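Local coordinates for protein putative metalloprotease II (Bacteroides fragilis, PDB 4ON1) that is probably a zinc-dependent metalloendopeptidase of the fragilysin family, modelled here with its N-terminal fragilysin-type domain and a zinc ion bound, at residues Gly63-Glu68 / Thr241-Ile246; Ser69-Tyr74 / Leu88-Ala93; Phe205-Glu210 / Pro283-Arg288; Ile58-Gly63 / Tyr74-Gln79. One frame throughout, in Å; residues are numbered along the deposited sequence.

Contacts 2 and 4 lie wholly in the fragilysin-type N-terminal region, and contact 1 joins that region to the peptidase, where contact 3 follows. Strands 52-68 and 71-78 form a hairpin: contact 4 pairs them, contact 2 adds the next neighbour of 71-78, and the far edge of 52-68 meets strand 240-248 in contact 1. Strand 201-209 links that pairing to contact 3, the centres of contacts 1 and 3 being about 13 Å apart, those of 3 and 4 about 24 Å. Along the chain contact 2 nests inside contact 1, contact 4 alternates with both and closes before contact 3 opens, and contact 3 alternates with contact 1. Successive strand pairings thus link the N-terminal region to the peptidase part.

Contact 1 of 4, residues Gly63-Glu68 / Thr241-Ile246; sequences GVEIEE and TVKYTI
Ile66 overlaps Tyr244 obliquely, its CG1 lying 3.9 Å from ring atom CD2 of Tyr244. Its other branch, CG2, is anti to the backbone N and meets CD1 of Ile246 at 4.0 Å. Val64 lies alongside Val242, the two pointing the same way, with Val64 CG1 near Val242 CB and at the edge of the Tyr244 ring. On the face carrying Glu65 and Lys243 the extended chains run side by side, yet OE2 of Glu65 stays 4.0 Å from NZ of Lys243, too far for a salt bridge; a water joins OE1 of Glu65 to that ammonium instead. Five backbone bonds knit the parallel strands in step, among them Tyr244 N to Glu65 O at 2.8 Å. Strand 240-248 is thereby held between strand 52-68 of the fragilysin-type region and strand 201-209, while helix 217-230 packs on Val64, Glu68 and Tyr244, strand 71-78 packs on Ile66, and the Tyr244 hydroxyl bonds to Thr228 on that helix.

Contact 2 of 4, residues Ser69-Tyr74 / Leu88-Ala93; sequences SNRPVY and LSQSYA
Arg71 and Gln90 cross obliquely, with aliphatic carbon against amide: CD of Arg71 is 3.6 Å from OE1 of Gln90. The arginine bends at chi2 (-69°), which swings CD back from an extended course, whereas the glutamine chain is extended beyond CG. OE1 of Gln90 lies at the edge of the guanidinium, near its plane, and the two planar groups are turned 54° apart. A water completes the link, accepting from NE of Arg71 at 2.8 Å and donating to OE1 of Gln90. At the other end of the guanidinium, NH1 bonds to Asn70 O, which lies near the guanidinium plane. Val73 places CG1 anti to its backbone N (chi1 176°), and this methyl meets Leu88 O at 3.5 Å; its CG2 packs on Ser89 CB at 4.0 Å. Reciprocal backbone bonds join Tyr74 and Leu88, an antiparallel hydrogen-bonded pair. Ser89 OG accepts from Ser91 N in an ST turn and also bonds to Glu68, while its CB sits over the centre of the Tyr92 ring. The turn between strands 84-88 and 92-99 therefore lies beside strand 71-78, with helix 28-35 against Leu88 and helix 217-230 against Val73 and Tyr92.

Contact 3 of 4, residues Phe205-Glu210 / Pro283-Arg288; sequences FMLIKE and PYILLR
Two adjacent parallel strands of the peptidase's central sheet, 201-209 and 284-288, meet here in a buried contact. Their short segments diverge by 31°, and backbone bonds from Met206 N to Pro283 O through Glu210 N to Leu287 O hold them together. Met206 lies alongside Tyr284, placing CB over one ring face in a CH-pi contact, 3.6 Å from the ring centroid and offset toward the rim; SD of Met206 adds an oblique Met-aromatic contact. Ile208 reaches the same ring at its edge, CG1 being 3.9 Å from CD2 of Tyr284. On the other side of the sheet from Met206 and Tyr284, CD2 of Leu207 packs on CD1 of Ile285 at 3.8 Å. Glu210 and Arg288 form a side-on salt bridge: NE of Arg288 donates to OE1 of Glu210 at 2.9 Å and NH2 to OE2 at 2.9 Å, both oxygens being met on the syn side although the planes are turned 64° apart. Thr291 O, Gly254 O and the Trp292 ring also engage the guanidinium. The two-point grip probably offsets the cost of burying both charges.

Contact 4 of 4, residues Ile58-Gly63 / Tyr74-Gln79; sequences IKAIHG and YLFEGQ
Strands 52-68 and 71-78 run antiparallel as the arms of a beta hairpin, their short segments 58-60 and 74-78 inclined at 149° with axes 4.5 Å apart at closest. Lys59 and Glu77 form a hydrogen-bonded pair with a reciprocal N-to-O bond in each direction, and Ala60 faces Phe76 as a non-hydrogen-bonded pair. Beyond it Ile61 N donates to Leu75 O at 2.9 Å. A water links the next pair of backbone groups, donating to Ile61 O and accepting from Leu75 N. Ile61 crosses Glu77 at about a right angle, its CG1 lying 3.8 Å from the glutamate CG. The tip of the same isoleucine, CD1, rests 3.7 Å from Leu75 CB; CG1 lies anti to the carbonyl carbon (chi1 -61°), and CD1 extends from it to reach that contact. On the face shared by Ile58, Ala60 and Phe76, the Phe76 ring atom CD1 comes within 3.7 Å of Ala60 CA, and Ile58 CD1 touches Phe76 CB at 4.0 Å. Leu75 and Ile61 both meet Gln225 of helix 217-230. On the face of the hairpin that bears Phe76, this ring packs against Leu88 of strand 84-88, and Phe76 and Ile58 both touch Ile38, so that strand 71-78 is flanked by strands 52-68 and 84-88.

Contact 1 of 4, residues Gly63-Glu68 / Thr241-Ile246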
loop_
_atom_site.group_PDB
_atom_site.type_symbol
_atom_site.label_atom_id
_atom_site.label_comp_id
_atom_site.label_asym_id
_atom_site.label_seq_id
_atom_site.Cartn_x
_atom_site.Cartn_y
_atom_site.Cartn_z
ATOM N N GLY A 63 -14.124 7.307 -3.684
ATOM C CA GLY A 63 -14.563 6.084 -3.034
ATOM C C GLY A 63 -13.605 5.618 -1.950
ATOM O O GLY A 63 -13.836 4.584 -1.318
ATOM N N VAL A 64 -12.519 6.362 -1.744
ATOM C CA VAL A 64 -11.557 6.011 -0.704
ATOM C C VAL A 64 -11.189 7.206 0.156
ATOM O O VAL A 64 -11.072 8.328 -0.327
ATOM C CB VAL A 64 -10.257 5.405 -1.280
ATOM C CG1 VAL A 64 -10.528 4.018 -1.831
ATOM C CG2 VAL A 64 -9.684 6.302 -2.353
ATOM N N GLU A 65 -11.011 6.940 1.444
ATOM C CA GLU A 65 -10.618 7.949 2.418
ATOM C C GLU A 65 -9.438 7.414 3.221
ATOM O O GLU A 65 -9.441 6.256 3.642
ATOM C CB GLU A 65 -11.806 8.298 3.332
ATOM C CG GLU A 65 -11.491 9.257 4.478
ATOM C CD GLU A 65 -12.689 9.501 5.395
ATOM O OE1 GLU A 65 -13.822 9.118 5.021
ATOM O OE2 GLU A 65 -12.497 10.067 6.494
ATOM N N ILE A 66 -8.417 8.243 3.401
ATOM C CA ILE A 66 -7.259 7.869 4.202
ATOM C C ILE A 66 -7.030 8.893 5.308
ATOM O O ILE A 66 -6.987 10.100 5.056
ATOM C CB ILE A 66 -5.976 7.760 3.351
ATOM C CG1 ILE A 66 -6.192 6.820 2.157
ATOM C CG2 ILE A 66 -4.793 7.309 4.210
ATOM C CD1 ILE A 66 -5.033 6.826 1.173
ATOM N N GLU A 67 -6.903 8.407 6.535
ATOM C CA GLU A 67 -6.604 9.271 7.668
ATOM C C GLU A 67 -5.235 8.924 8.219
ATOM O O GLU A 67 -4.980 7.784 8.606
ATOM C CB GLU A 67 -7.670 9.134 8.751
ATOM C CG GLU A 67 -7.333 9.845 10.046
ATOM C CD GLU A 67 -8.172 9.349 11.214
ATOM O OE1 GLU A 67 -9.275 8.807 10.973
ATOM O OE2 GLU A 67 -7.716 9.480 12.370
ATOM N N GLU A 68 -4.355 9.918 8.215
ATOM C CA GLU A 68 -2.973 9.777 8.651
ATOM C C GLU A 68 -2.634 10.949 9.578
ATOM O O GLU A 68 -2.720 12.113 9.170
ATOM C CB GLU A 68 -2.048 9.751 7.431
ATOM C CG GLU A 68 -0.558 9.751 7.708
ATOM C CD GLU A 68 0.241 10.057 6.447
ATOM O OE1 GLU A 68 0.473 9.126 5.640
ATOM O OE2 GLU A 68 0.615 11.240 6.247
ATOM N N THR A 241 -17.356 1.469 -0.158
ATOM C CA THR A 241 -16.383 2.545 -0.101
ATOM C C THR A 241 -15.363 2.086 0.923
ATOM O O THR A 241 -15.692 1.310 1.822
ATOM C CB THR A 241 -16.993 3.901 0.316
ATOM O OG1 THR A 241 -17.605 3.764 1.604
ATOM C CG2 THR A 241 -18.028 4.363 -0.704
ATOM N N VAL A 242 -14.128 2.552 0.797
ATOM C CA VAL A 242 -13.080 2.058 1.667
ATOM C C VAL A 242 -12.468 3.206 2.450
ATOM O O VAL A 242 -12.240 4.292 1.923
ATOM C CB VAL A 242 -11.986 1.319 0.880
ATOM C CG1 VAL A 242 -10.954 0.772 1.832
ATOM C CG2 VAL A 242 -12.595 0.170 0.087
ATOM N N LYS A 243 -12.259 2.966 3.736
ATOM C CA LYS A 243 -11.607 3.931 4.598
ATOM C C LYS A 243 -10.384 3.263 5.206
ATOM O O LYS A 243 -10.462 2.128 5.676
ATOM C CB LYS A 243 -12.577 4.431 5.672
ATOM C CG LYS A 243 -12.003 5.475 6.617
ATOM C CD LYS A 243 -13.048 5.879 7.656
ATOM C CE LYS A 243 -12.519 6.960 8.589
ATOM N NZ LYS A 243 -13.594 7.535 9.457
ATOM N N TYR A 244 -9.251 3.955 5.168
ATOM C CA TYR A 244 -8.030 3.453 5.795
ATOM C C TYR A 244 -7.637 4.364 6.948
ATOM O O TYR A 244 -7.348 5.538 6.741
ATOM C CB TYR A 244 -6.879 3.373 4.792
ATOM C CG TYR A 244 -7.181 2.593 3.531
ATOM C CD1 TYR A 244 -6.911 1.236 3.453
ATOM C CD2 TYR A 244 -7.723 3.219 2.415
ATOM C CE1 TYR A 244 -7.181 0.512 2.292
ATOM C CE2 TYR A 244 -7.988 2.509 1.252
ATOM C CZ TYR A 244 -7.712 1.156 1.198
ATOM O OH TYR A 244 -7.974 0.448 0.042
ATOM N N THR A 245 -7.644 3.829 8.161
ATOM C CA THR A 245 -7.302 4.620 9.337
ATOM C C THR A 245 -5.953 4.178 9.877
ATOM O O THR A 245 -5.791 3.048 10.329
ATOM C CB THR A 245 -8.384 4.504 10.423
ATOM O OG1 THR A 245 -9.601 5.051 9.907
ATOM C CG2 THR A 245 -7.981 5.273 11.681
ATOM N N ILE A 246 -4.970 5.062 9.774
ATOM C CA ILE A 246 -3.610 4.744 10.186
ATOM C C ILE A 246 -3.327 5.278 11.582
ATOM O O ILE A 246 -3.407 6.484 11.815
ATOM C CB ILE A 246 -2.572 5.334 9.198
ATOM C CG1 ILE A 246 -2.817 4.818 7.778
ATOM C CG2 ILE A 246 -1.143 5.007 9.649
ATOM C CD1 ILE A 246 -2.174 5.700 6.694
HETATM O O HOH W 1 -15.602 9.058 7.774
HETATM O O HOH W 2 -5.032 8.971 12.020
#

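Contact 2 of 4, residues Ser69-Tyr74 / Leu88-Ala93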
loop_
_atom_site.group_PDB
_atom_site.type_symbol
_atom_site.label_atom_id
_atom_site.label_comp_id
_atom_site.label_asym_id
_atom_site.label_seq_id
_atom_site.Cartn_x
_atom_site.Cartn_y
_atom_site.Cartn_z
ATOM N N SER A 69 -2.290 10.648 10.826
ATOM C CA SER A 69 -2.076 11.690 11.837
ATOM C C SER A 69 -3.248 12.659 11.898
ATOM O O SER A 69 -3.054 13.879 11.929
ATOM C CB SER A 69 -0.790 12.467 11.549
ATOM O OG SER A 69 0.333 11.603 11.555
ATOM N N ASN A 70 -4.457 12.104 11.888
ATOM C CA ASN A 70 -5.697 12.878 11.857
ATOM C C ASN A 70 -5.769 13.868 10.699
ATOM O O ASN A 70 -6.399 14.920 10.822
ATOM C CB ASN A 70 -5.883 13.633 13.172
ATOM C CG ASN A 70 -5.804 12.721 14.373
ATOM O OD1 ASN A 70 -6.686 11.891 14.598
ATOM N ND2 ASN A 70 -4.744 12.875 15.159
ATOM N N ARG A 71 -5.131 13.534 9.580
ATOM C CA ARG A 71 -5.192 14.385 8.393
ATOM C C ARG A 71 -5.484 13.535 7.164
ATOM O O ARG A 71 -5.060 12.383 7.096
ATOM C CB ARG A 71 -3.884 15.142 8.185
ATOM C CG ARG A 71 -3.510 16.137 9.284
ATOM C CD ARG A 71 -4.434 17.336 9.329
ATOM N NE ARG A 71 -3.991 18.303 10.334
ATOM C CZ ARG A 71 -4.446 18.358 11.581
ATOM N NH1 ARG A 71 -5.344 17.476 12.001
ATOM N NH2 ARG A 71 -3.983 19.279 12.415
ATOM N N PRO A 72 -6.211 14.101 6.190
ATOM C CA PRO A 72 -6.526 13.338 4.977
ATOM C C PRO A 72 -5.298 13.127 4.089
ATOM O O PRO A 72 -4.411 13.985 4.019
ATOM C CB PRO A 72 -7.573 14.208 4.270
ATOM C CG PRO A 72 -7.308 15.606 4.764
ATOM C CD PRO A 72 -6.759 15.471 6.166
ATOM N N VAL A 73 -5.248 11.969 3.435
ATOM C CA VAL A 73 -4.258 11.693 2.398
ATOM C C VAL A 73 -5.015 11.356 1.116
ATOM O O VAL A 73 -6.036 10.681 1.161
ATOM C CB VAL A 73 -3.317 10.524 2.777
ATOM C CG1 VAL A 73 -2.359 10.210 1.630
ATOM C CG2 VAL A 73 -2.549 10.833 4.060
ATOM N N TYR A 74 -4.545 11.863 -0.015
ATOM C CA TYR A 74 -5.278 11.715 -1.262
ATOM C C TYR A 74 -4.530 10.823 -2.254
ATOM O O TYR A 74 -3.300 10.822 -2.312
ATOM C CB TYR A 74 -5.569 13.093 -1.870
ATOM C CG TYR A 74 -6.359 14.006 -0.949
ATOM C CD1 TYR A 74 -7.715 13.792 -0.720
ATOM C CD2 TYR A 74 -5.744 15.067 -0.292
ATOM C CE1 TYR A 74 -8.442 14.619 0.126
ATOM C CE2 TYR A 74 -6.461 15.900 0.559
ATOM C CZ TYR A 74 -7.806 15.671 0.760
ATOM O OH TYR A 74 -8.516 16.498 1.596
ATOM N N LEU A 88 -0.802 12.302 -2.221
ATOM C CA LEU A 88 -0.556 13.599 -1.602
ATOM C C LEU A 88 -0.886 13.569 -0.126
ATOM O O LEU A 88 -2.042 13.412 0.259
ATOM C CB LEU A 88 -1.365 14.717 -2.271
ATOM C CG LEU A 88 -1.224 16.063 -1.540
ATOM C CD1 LEU A 88 0.232 16.531 -1.476
ATOM C CD2 LEU A 88 -2.089 17.129 -2.187
ATOM N N SER A 89 0.149 13.712 0.694
ATOM C CA SER A 89 -0.020 13.885 2.127
ATOM C C SER A 89 0.454 15.275 2.493
ATOM O O SER A 89 1.156 15.913 1.712
ATOM C CB SER A 89 0.773 12.829 2.896
ATOM O OG SER A 89 0.988 13.217 4.241
ATOM N N GLN A 90 0.095 15.747 3.677
ATOM C CA GLN A 90 0.584 17.043 4.118
ATOM C C GLN A 90 2.079 16.996 4.450
ATOM O O GLN A 90 2.730 18.035 4.516
ATOM C CB GLN A 90 -0.224 17.539 5.323
ATOM C CG GLN A 90 -1.650 17.920 4.946
ATOM C CD GLN A 90 -2.470 18.403 6.120
ATOM O OE1 GLN A 90 -1.935 18.704 7.189
ATOM N NE2 GLN A 90 -3.780 18.498 5.920
ATOM N N SER A 91 2.619 15.791 4.624
ATOM C CA SER A 91 4.020 15.603 5.022
ATOM C C SER A 91 4.922 15.073 3.907
ATOM O O SER A 91 6.152 15.113 4.011
ATOM C CB SER A 91 4.099 14.642 6.207
ATOM O OG SER A 91 3.306 15.108 7.278
ATOM N N TYR A 92 4.316 14.526 2.862
ATOM C CA TYR A 92 5.092 13.934 1.786
ATOM C C TYR A 92 4.206 13.772 0.559
ATOM O O TYR A 92 2.985 13.877 0.649
ATOM C CB TYR A 92 5.665 12.575 2.217
ATOM C CG TYR A 92 4.571 11.585 2.525
ATOM C CD1 TYR A 92 4.000 10.816 1.513
ATOM C CD2 TYR A 92 4.076 11.450 3.814
ATOM C CE1 TYR A 92 2.989 9.931 1.779
ATOM C CE2 TYR A 92 3.059 10.564 4.095
ATOM C CZ TYR A 92 2.521 9.809 3.066
ATOM O OH TYR A 92 1.504 8.930 3.316
ATOM N N ALA A 93 4.820 13.479 -0.577
ATOM C CA ALA A 93 4.063 13.152 -1.776
ATOM C C ALA A 93 4.867 12.162 -2.584
ATOM O O ALA A 93 6.093 12.092 -2.446
ATOM C CB ALA A 93 3.752 14.402 -2.603
HETATM O O HOH W 3 -2.935 20.518 9.072
HETATM O O HOH W 4 -1.964 14.603 5.298
HETATM O O HOH W 5 -3.075 15.529 1.891
#

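Contact 3 of 4, residues Phe205-Glu210 / Pro283-Arg288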
loop_
_atom_site.group_PDB
_atom_site.type_symbol
_atom_site.label_atom_id
_atom_site.label_comp_id
_atom_site.label_asym_id
_atom_site.label_seq_id
_atom_site.Cartn_x
_atom_site.Cartn_y
_atom_site.Cartn_z
ATOM N N PHE A 205 -10.477 -0.106 7.173
ATOM C CA PHE A 205 -9.300 -0.833 7.636
ATOM C C PHE A 205 -8.553 -0.036 8.690
ATOM O O PHE A 205 -8.224 1.136 8.469
ATOM C CB PHE A 205 -8.358 -1.154 6.474
ATOM C CG PHE A 205 -8.949 -2.082 5.471
ATOM C CD1 PHE A 205 -8.980 -3.449 5.707
ATOM C CD2 PHE A 205 -9.506 -1.587 4.298
ATOM C CE1 PHE A 205 -9.543 -4.307 4.783
ATOM C CE2 PHE A 205 -10.074 -2.441 3.367
ATOM C CZ PHE A 205 -10.087 -3.804 3.608
ATOM N N MET A 206 -8.293 -0.670 9.832
ATOM C CA MET A 206 -7.498 -0.048 10.879
ATOM C C MET A 206 -6.056 -0.503 10.733
ATOM O O MET A 206 -5.722 -1.661 10.986
ATOM C CB MET A 206 -8.040 -0.400 12.265
ATOM C CG MET A 206 -9.515 -0.072 12.476
ATOM S SD MET A 206 -9.803 1.713 12.539
ATOM C CE MET A 206 -9.157 2.071 14.180
ATOM N N LEU A 207 -5.203 0.416 10.296
ATOM C CA LEU A 207 -3.816 0.081 10.019
ATOM C C LEU A 207 -2.957 0.528 11.190
ATOM O O LEU A 207 -2.784 1.722 11.439
ATOM C CB LEU A 207 -3.362 0.727 8.711
ATOM C CG LEU A 207 -4.274 0.423 7.515
ATOM C CD1 LEU A 207 -3.771 1.105 6.269
ATOM C CD2 LEU A 207 -4.359 -1.064 7.272
ATOM N N ILE A 208 -2.434 -0.441 11.925
ATOM C CA ILE A 208 -1.780 -0.148 13.188
ATOM C C ILE A 208 -0.271 -0.254 13.039
ATOM O O ILE A 208 0.250 -1.324 12.734
ATOM C CB ILE A 208 -2.252 -1.107 14.299
ATOM C CG1 ILE A 208 -3.788 -1.145 14.370
ATOM C CG2 ILE A 208 -1.661 -0.689 15.642
ATOM C CD1 ILE A 208 -4.441 0.234 14.611
ATOM N N LYS A 209 0.430 0.859 13.236
ATOM C CA LYS A 209 1.892 0.855 13.124
ATOM C C LYS A 209 2.525 0.231 14.350
ATOM O O LYS A 209 2.317 0.701 15.467
ATOM C CB LYS A 209 2.437 2.277 12.925
ATOM C CG LYS A 209 1.946 2.920 11.634
ATOM C CD LYS A 209 2.243 4.412 11.585
ATOM C CE LYS A 209 3.732 4.672 11.456
ATOM N NZ LYS A 209 4.002 6.128 11.306
ATOM N N GLU A 210 3.293 -0.835 14.137
ATOM C CA GLU A 210 4.040 -1.475 15.217
ATOM C C GLU A 210 5.023 -0.469 15.810
ATOM O O GLU A 210 5.697 0.258 15.081
ATOM C CB GLU A 210 4.770 -2.722 14.705
ATOM C CG GLU A 210 5.655 -3.427 15.738
ATOM C CD GLU A 210 6.393 -4.634 15.160
ATOM O OE1 GLU A 210 5.755 -5.457 14.463
ATOM O OE2 GLU A 210 7.615 -4.745 15.385
ATOM N N PRO A 283 -11.505 -4.790 10.427
ATOM C CA PRO A 283 -10.235 -5.473 10.157
ATOM C C PRO A 283 -9.079 -4.654 10.685
ATOM O O PRO A 283 -9.041 -3.454 10.423
ATOM C CB PRO A 283 -10.179 -5.557 8.622
ATOM C CG PRO A 283 -11.574 -5.218 8.147
ATOM C CD PRO A 283 -12.147 -4.309 9.193
ATOM N N TYR A 284 -8.164 -5.286 11.414
ATOM C CA TYR A 284 -6.977 -4.608 11.925
ATOM C C TYR A 284 -5.718 -5.228 11.352
ATOM O O TYR A 284 -5.560 -6.441 11.398
ATOM C CB TYR A 284 -6.928 -4.677 13.451
ATOM C CG TYR A 284 -7.882 -3.746 14.155
ATOM C CD1 TYR A 284 -9.230 -4.035 14.233
ATOM C CD2 TYR A 284 -7.418 -2.599 14.780
ATOM C CE1 TYR A 284 -10.104 -3.186 14.889
ATOM C CE2 TYR A 284 -8.281 -1.743 15.438
ATOM C CZ TYR A 284 -9.618 -2.043 15.490
ATOM O OH TYR A 284 -10.475 -1.202 16.143
ATOM N N ILE A 285 -4.820 -4.405 10.815
ATOM C CA ILE A 285 -3.569 -4.937 10.299
ATOM C C ILE A 285 -2.369 -4.258 10.948
ATOM O O ILE A 285 -2.268 -3.030 10.956
ATOM C CB ILE A 285 -3.484 -4.797 8.766
ATOM C CG1 ILE A 285 -4.630 -5.563 8.102
ATOM C CG2 ILE A 285 -2.175 -5.377 8.247
ATOM C CD1 ILE A 285 -5.689 -4.662 7.531
ATOM N N LEU A 286 -1.472 -5.069 11.511
ATOM C CA LEU A 286 -0.242 -4.563 12.122
ATOM C C LEU A 286 0.841 -4.366 11.068
ATOM O O LEU A 286 1.122 -5.278 10.278
ATOM C CB LEU A 286 0.262 -5.528 13.202
ATOM C CG LEU A 286 1.523 -5.098 13.953
ATOM C CD1 LEU A 286 1.233 -3.891 14.841
ATOM C CD2 LEU A 286 2.075 -6.252 14.788
ATOM N N LEU A 287 1.471 -3.193 11.077
ATOM C CA LEU A 287 2.454 -2.851 10.056
ATOM C C LEU A 287 3.863 -2.642 10.610
ATOM O O LEU A 287 4.067 -1.907 11.579
ATOM C CB LEU A 287 2.014 -1.582 9.310
ATOM C CG LEU A 287 0.625 -1.611 8.656
ATOM C CD1 LEU A 287 0.342 -0.285 7.943
ATOM C CD2 LEU A 287 0.544 -2.756 7.675
ATOM N N ARG A 288 4.838 -3.284 9.973
ATOM C CA ARG A 288 6.248 -3.064 10.288
ATOM C C ARG A 288 7.027 -2.989 8.993
ATOM O O ARG A 288 6.542 -3.437 7.952
ATOM C CB ARG A 288 6.805 -4.181 11.166
ATOM C CG ARG A 288 6.706 -5.549 10.500
ATOM C CD ARG A 288 7.663 -6.559 11.104
ATOM N NE ARG A 288 7.575 -6.615 12.561
ATOM C CZ ARG A 288 8.214 -7.508 13.309
ATOM N NH1 ARG A 288 8.968 -8.435 12.732
ATOM N NH2 ARG A 288 8.089 -7.482 14.629
HETATM O O HOH W 6 5.883 0.146 12.210
#

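Contact 4 of 4, residues Ile58-Gly63 / Tyr74-Gln79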
loop_
_atom_site.group_PDB
_atom_site.type_symbol
_atom_site.label_atom_id
_atom_site.label_comp_id
_atom_site.label_asym_id
_atom_site.label_seq_id
_atom_site.Cartn_x
_atom_site.Cartn_y
_atom_site.Cartn_z
ATOM N N ILE A 58 -3.753 12.464 -14.986
ATOM C CA ILE A 58 -4.180 11.786 -13.763
ATOM C C ILE A 58 -5.412 12.465 -13.182
ATOM O O ILE A 58 -5.724 13.606 -13.531
ATOM C CB ILE A 58 -3.081 11.757 -12.668
ATOM C CG1 ILE A 58 -2.830 13.150 -12.107
ATOM C CG2 ILE A 58 -1.793 11.134 -13.178
ATOM C CD1 ILE A 58 -1.849 13.144 -10.946
ATOM N N LYS A 59 -6.120 11.752 -12.310
ATOM C CA LYS A 59 -7.204 12.368 -11.562
ATOM C C LYS A 59 -7.259 11.787 -10.167
ATOM O O LYS A 59 -6.675 10.730 -9.891
ATOM C CB LYS A 59 -8.553 12.177 -12.253
ATOM C CG LYS A 59 -9.003 10.745 -12.330
ATOM C CD LYS A 59 -10.403 10.643 -12.927
ATOM C CE LYS A 59 -10.493 11.347 -14.270
ATOM N NZ LYS A 59 -11.821 11.150 -14.924
ATOM N N ALA A 60 -7.950 12.495 -9.285
ATOM C CA ALA A 60 -8.145 12.036 -7.920
ATOM C C ALA A 60 -8.974 10.757 -7.905
ATOM O O ALA A 60 -9.875 10.587 -8.722
ATOM C CB ALA A 60 -8.823 13.116 -7.093
ATOM N N ILE A 61 -8.665 9.863 -6.974
ATOM C CA ILE A 61 -9.417 8.617 -6.816
ATOM C C ILE A 61 -10.552 8.811 -5.825
ATOM O O ILE A 61 -10.330 9.271 -4.703
ATOM C CB ILE A 61 -8.528 7.464 -6.322
ATOM C CG1 ILE A 61 -7.413 7.190 -7.332
ATOM C CG2 ILE A 61 -9.365 6.202 -6.096
ATOM C CD1 ILE A 61 -6.482 6.076 -6.910
ATOM N N HIS A 62 -11.764 8.455 -6.236
ATOM C CA HIS A 62 -12.935 8.608 -5.375
ATOM C C HIS A 62 -13.352 7.268 -4.765
ATOM O O HIS A 62 -12.952 6.212 -5.247
ATOM C CB HIS A 62 -14.087 9.217 -6.179
ATOM C CG HIS A 62 -13.729 10.511 -6.844
ATOM N ND1 HIS A 62 -13.424 11.655 -6.138
ATOM C CD2 HIS A 62 -13.604 10.833 -8.153
ATOM C CE1 HIS A 62 -13.134 12.628 -6.984
ATOM N NE2 HIS A 62 -13.237 12.156 -8.213
ATOM N N GLY A 63 -14.124 7.307 -3.684
ATOM C CA GLY A 63 -14.563 6.084 -3.034
ATOM C C GLY A 63 -13.605 5.618 -1.950
ATOM O O GLY A 63 -13.836 4.584 -1.318
ATOM N N TYR A 74 -4.545 11.863 -0.015
ATOM C CA TYR A 74 -5.278 11.715 -1.262
ATOM C C TYR A 74 -4.530 10.823 -2.254
ATOM O O TYR A 74 -3.300 10.822 -2.312
ATOM C CB TYR A 74 -5.569 13.093 -1.870
ATOM C CG TYR A 74 -6.359 14.006 -0.949
ATOM C CD1 TYR A 74 -7.715 13.792 -0.720
ATOM C CD2 TYR A 74 -5.744 15.067 -0.292
ATOM C CE1 TYR A 74 -8.442 14.619 0.126
ATOM C CE2 TYR A 74 -6.461 15.900 0.559
ATOM C CZ TYR A 74 -7.806 15.671 0.760
ATOM O OH TYR A 74 -8.516 16.498 1.596
ATOM N N LEU A 75 -5.290 10.030 -2.999
ATOM C CA LEU A 75 -4.725 9.144 -4.003
ATOM C C LEU A 75 -5.085 9.651 -5.393
ATOM O O LEU A 75 -6.132 10.267 -5.586
ATOM C CB LEU A 75 -5.233 7.709 -3.815
ATOM C CG LEU A 75 -4.943 7.024 -2.479
ATOM C CD1 LEU A 75 -5.430 5.576 -2.488
ATOM C CD2 LEU A 75 -3.454 7.065 -2.184
ATOM N N PHE A 76 -4.208 9.388 -6.355
ATOM C CA PHE A 76 -4.424 9.809 -7.732
ATOM C C PHE A 76 -4.008 8.672 -8.641
ATOM O O PHE A 76 -3.163 7.865 -8.261
ATOM C CB PHE A 76 -3.619 11.068 -8.065
ATOM C CG PHE A 76 -3.824 12.200 -7.101
ATOM C CD1 PHE A 76 -4.706 13.231 -7.403
ATOM C CD2 PHE A 76 -3.118 12.247 -5.903
ATOM C CE1 PHE A 76 -4.893 14.289 -6.525
ATOM C CE2 PHE A 76 -3.298 13.298 -5.015
ATOM C CZ PHE A 76 -4.189 14.320 -5.326
ATOM N N GLU A 77 -4.602 8.600 -9.828
ATOM C CA GLU A 77 -4.218 7.586 -10.797
ATOM C C GLU A 77 -4.370 8.058 -12.242
ATOM O O GLU A 77 -5.177 8.943 -12.551
ATOM C CB GLU A 77 -5.038 6.307 -10.592
ATOM C CG GLU A 77 -6.508 6.447 -10.949
ATOM C CD GLU A 77 -7.305 5.185 -10.642
ATOM O OE1 GLU A 77 -6.686 4.139 -10.350
ATOM O OE2 GLU A 77 -8.554 5.246 -10.687
ATOM N N GLY A 78 -3.565 7.456 -13.112
ATOM C CA GLY A 78 -3.622 7.667 -14.546
ATOM C C GLY A 78 -4.897 7.129 -15.150
ATOM O O GLY A 78 -5.482 6.174 -14.637
ATOM N N GLN A 79 -5.330 7.744 -16.243
ATOM C CA GLN A 79 -6.612 7.408 -16.846
ATOM C C GLN A 79 -6.676 6.128 -17.662
ATOM O O GLN A 79 -7.555 5.296 -17.434
ATOM C CB GLN A 79 -7.058 8.576 -17.718
ATOM C CG GLN A 79 -7.654 9.657 -16.879
ATOM C CD GLN A 79 -8.508 9.065 -15.784
ATOM O OE1 GLN A 79 -8.133 9.075 -14.616
ATOM N NE2 GLN A 79 -9.674 8.545 -16.159
HETATM O O HOH W 7 -8.219 10.038 -2.940
#